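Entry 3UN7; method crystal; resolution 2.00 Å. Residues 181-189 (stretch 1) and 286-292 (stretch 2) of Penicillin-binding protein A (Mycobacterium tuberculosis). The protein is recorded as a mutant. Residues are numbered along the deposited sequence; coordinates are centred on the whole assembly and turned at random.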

# COMPACT_ATOMS: atom_id res chain seq x y z
N THR A 181 13.88 -4.35 -0.66
CA THR A 181 12.95 -3.40 -0.05
C THR A 181 11.49 -3.85 -0.26
O THR A 181 11.09 -4.21 -1.38
CB THR A 181 13.20 -1.96 -0.57
OG1 THR A 181 14.58 -1.61 -0.33
CG2 THR A 181 12.33 -0.94 0.16
N ASN A 182 10.73 -3.87 0.83
CA ASN A 182 9.30 -4.08 0.71
C ASN A 182 8.69 -2.69 0.53
O ASN A 182 8.42 -1.99 1.50
CB ASN A 182 8.72 -4.79 1.95
CG ASN A 182 7.24 -5.03 1.83
OD1 ASN A 182 6.57 -4.41 0.99
ND2 ASN A 182 6.70 -5.92 2.66
N ARG A 183 8.53 -2.30 -0.73
CA ARG A 183 8.07 -0.96 -1.09
C ARG A 183 6.65 -0.65 -0.60
O ARG A 183 6.30 0.52 -0.44
CB ARG A 183 8.15 -0.77 -2.61
CG ARG A 183 9.57 -0.61 -3.10
CD ARG A 183 9.71 -0.54 -4.64
NE ARG A 183 10.98 0.13 -4.97
CZ ARG A 183 12.18 -0.45 -4.98
NH1 ARG A 183 13.24 0.29 -5.27
NH2 ARG A 183 12.33 -1.75 -4.69
N ALA A 184 5.84 -1.68 -0.38
CA ALA A 184 4.45 -1.50 0.04
C ALA A 184 4.33 -0.89 1.45
O ALA A 184 3.37 -0.18 1.73
CB ALA A 184 3.72 -2.82 -0.00
N ILE A 185 5.30 -1.19 2.31
CA ILE A 185 5.22 -0.79 3.74
C ILE A 185 6.46 -0.14 4.33
O ILE A 185 6.37 0.46 5.39
CB ILE A 185 4.87 -1.98 4.66
CG1 ILE A 185 5.96 -3.08 4.61
CG2 ILE A 185 3.49 -2.53 4.30
CD1 ILE A 185 5.79 -4.18 5.69
N SER A 186 7.61 -0.29 3.67
CA SER A 186 8.90 0.16 4.23
C SER A 186 9.40 1.46 3.61
O SER A 186 10.35 2.05 4.12
CB SER A 186 9.98 -0.91 4.04
OG SER A 186 9.71 -2.06 4.81
N GLU A 187 8.78 1.89 2.51
CA GLU A 187 9.25 3.08 1.81
C GLU A 187 8.10 4.07 1.71
O GLU A 187 6.94 3.67 1.56
CB GLU A 187 9.78 2.70 0.41
CG GLU A 187 10.46 3.84 -0.40
CD GLU A 187 11.22 3.34 -1.64
OE1 GLU A 187 11.59 2.14 -1.69
OE2 GLU A 187 11.44 4.14 -2.58
N THR A 188 8.42 5.36 1.83
CA THR A 188 7.41 6.40 1.68
C THR A 188 7.70 7.18 0.40
O THR A 188 8.86 7.28 -0.03
CB THR A 188 7.39 7.40 2.85
OG1 THR A 188 8.70 7.94 3.03
CG2 THR A 188 6.92 6.75 4.14
N TYR A 189 6.64 7.71 -0.19
CA TYR A 189 6.69 8.39 -1.49
C TYR A 189 5.79 9.60 -1.40
O TYR A 189 4.82 9.57 -0.66
CB TYR A 189 6.13 7.48 -2.58
CG TYR A 189 6.88 6.20 -2.75
CD1 TYR A 189 7.95 6.11 -3.66
CD2 TYR A 189 6.55 5.07 -2.00
CE1 TYR A 189 8.65 4.92 -3.83
CE2 TYR A 189 7.25 3.87 -2.16
CZ TYR A 189 8.29 3.81 -3.08
OH TYR A 189 8.98 2.63 -3.25
N PRO A 286 1.72 -8.14 11.66
CA PRO A 286 2.81 -7.80 12.61
C PRO A 286 4.09 -7.28 11.96
O PRO A 286 5.07 -7.04 12.68
CB PRO A 286 3.10 -9.14 13.26
CG PRO A 286 2.93 -10.10 12.08
CD PRO A 286 1.73 -9.59 11.36
N LEU A 287 4.09 -7.11 10.64
CA LEU A 287 5.20 -6.43 9.96
C LEU A 287 5.18 -4.94 10.31
O LEU A 287 4.11 -4.34 10.36
CB LEU A 287 5.15 -6.59 8.44
CG LEU A 287 5.06 -8.01 7.88
CD1 LEU A 287 5.31 -8.02 6.39
CD2 LEU A 287 6.07 -8.92 8.58
N GLN A 288 6.35 -4.37 10.56
CA GLN A 288 6.46 -2.93 10.83
C GLN A 288 6.22 -2.13 9.56
O GLN A 288 6.70 -2.48 8.47
CB GLN A 288 7.85 -2.59 11.39
CG GLN A 288 8.20 -3.30 12.71
CD GLN A 288 9.37 -2.68 13.46
OE1 GLN A 288 9.79 -1.55 13.16
NE2 GLN A 288 9.91 -3.41 14.44
N VAL A 289 5.47 -1.05 9.70
CA VAL A 289 5.15 -0.14 8.59
C VAL A 289 5.83 1.19 8.87
O VAL A 289 5.77 1.69 10.00
CB VAL A 289 3.64 0.04 8.45
CG1 VAL A 289 3.28 0.99 7.29
CG2 VAL A 289 2.97 -1.34 8.25
N ALA A 290 6.48 1.76 7.85
CA ALA A 290 7.07 3.09 7.92
C ALA A 290 5.97 4.11 8.20
O ALA A 290 4.87 4.02 7.63
CB ALA A 290 7.78 3.43 6.61
N GLU A 291 6.28 5.06 9.07
CA GLU A 291 5.35 6.14 9.40
C GLU A 291 5.23 7.08 8.23
O GLU A 291 6.24 7.48 7.65
CB GLU A 291 5.83 6.92 10.63
CG GLU A 291 4.80 7.92 11.15
CD GLU A 291 5.40 8.93 12.10
OE1 GLU A 291 6.42 9.56 11.74
OE2 GLU A 291 4.85 9.11 13.20
N SER A 292 3.99 7.44 7.88
CA SER A 292 3.69 8.42 6.85
C SER A 292 3.53 9.79 7.50
O SER A 292 3.21 9.88 8.68
CB SER A 292 2.41 8.06 6.11
OG SER A 292 2.56 6.85 5.40
O HOH W 1 8.61 -0.87 7.43

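Two irregular segments whose touching residues lie at least 102 positions apart in sequence meet here over a small area: 328 Å² counting both sides. The contact is built round Ile185, with Ala290 and Thr188 adding the next largest shares.

Ile185 works through both its backbone and its side chain. Its carbonyl O accepts the one direct hydrogen bond between the stretches, from Ala290 N at 2.8 Å, and an N-H...O angle of 167° makes it nearly straight. The same oxygen lies 3.5 Å from Val289 CA, close enough for a CA-H...O contact, so a single carbonyl engages two successive residues of the partner. With no regular helix or strand in either stretch, the direct polar pairing is confined to this one carbonyl.

The Ile185 side chain leaves its backbone sideways to the partner, and chi1 p with chi2 t extends CD1 along the other chain. There CD1 packs 3.7 Å from Leu287 CB and comes within 3.4 Å of Gln288 O, while Ile185 CB sits 4.1 Å from Val289 CG2. A branched, buried aliphatic suits this place: its CB region meets Val289 and its tip reaches Leu287. Gln288, between these two, offers the contact mainly its backbone; its side chain leads away and remains exposed, which suits a polar amide.

Ala290 points its CB toward stretch 1, 3.8 Å from Ser186 O and 4.2 Å from Thr188 CG2. Its small methyl covers surface while the backbones stay close, the CA atoms of Ser186 and Ala290 being 5.1 Å apart. Thr188 also points toward the partner, and its methyl CG2 rests 3.6 Å from Glu291 O. Threonine thus presents a carbon to this contact, whereas the CA-to-CB bond of Glu291 points away from stretch 1.

One water completes the polar side of the join. Water 1 donates to Gln288 O at 2.7 Å and, weakly, to Ile185 O at 3.3 Å, and it also hydrogen-bonds Ser186 OG at 3.1 Å. Ser186 directs its CB away from stretch 2, yet its hydroxyl still takes part through this bridge.

Stretch 1 is braced from within by a backbone hydrogen bond from Ser186 N to Asn182 O at 2.9 Å. A weak bond from Ala184 N to Asn182 OD1, 3.1 Å, adds to this loop, which includes Ile185 and its carbonyl. The rule to read is economical: one well-aimed carbonyl, one reaching aliphatic, small methyls where the chains run close, and charged side chains left out of the contact.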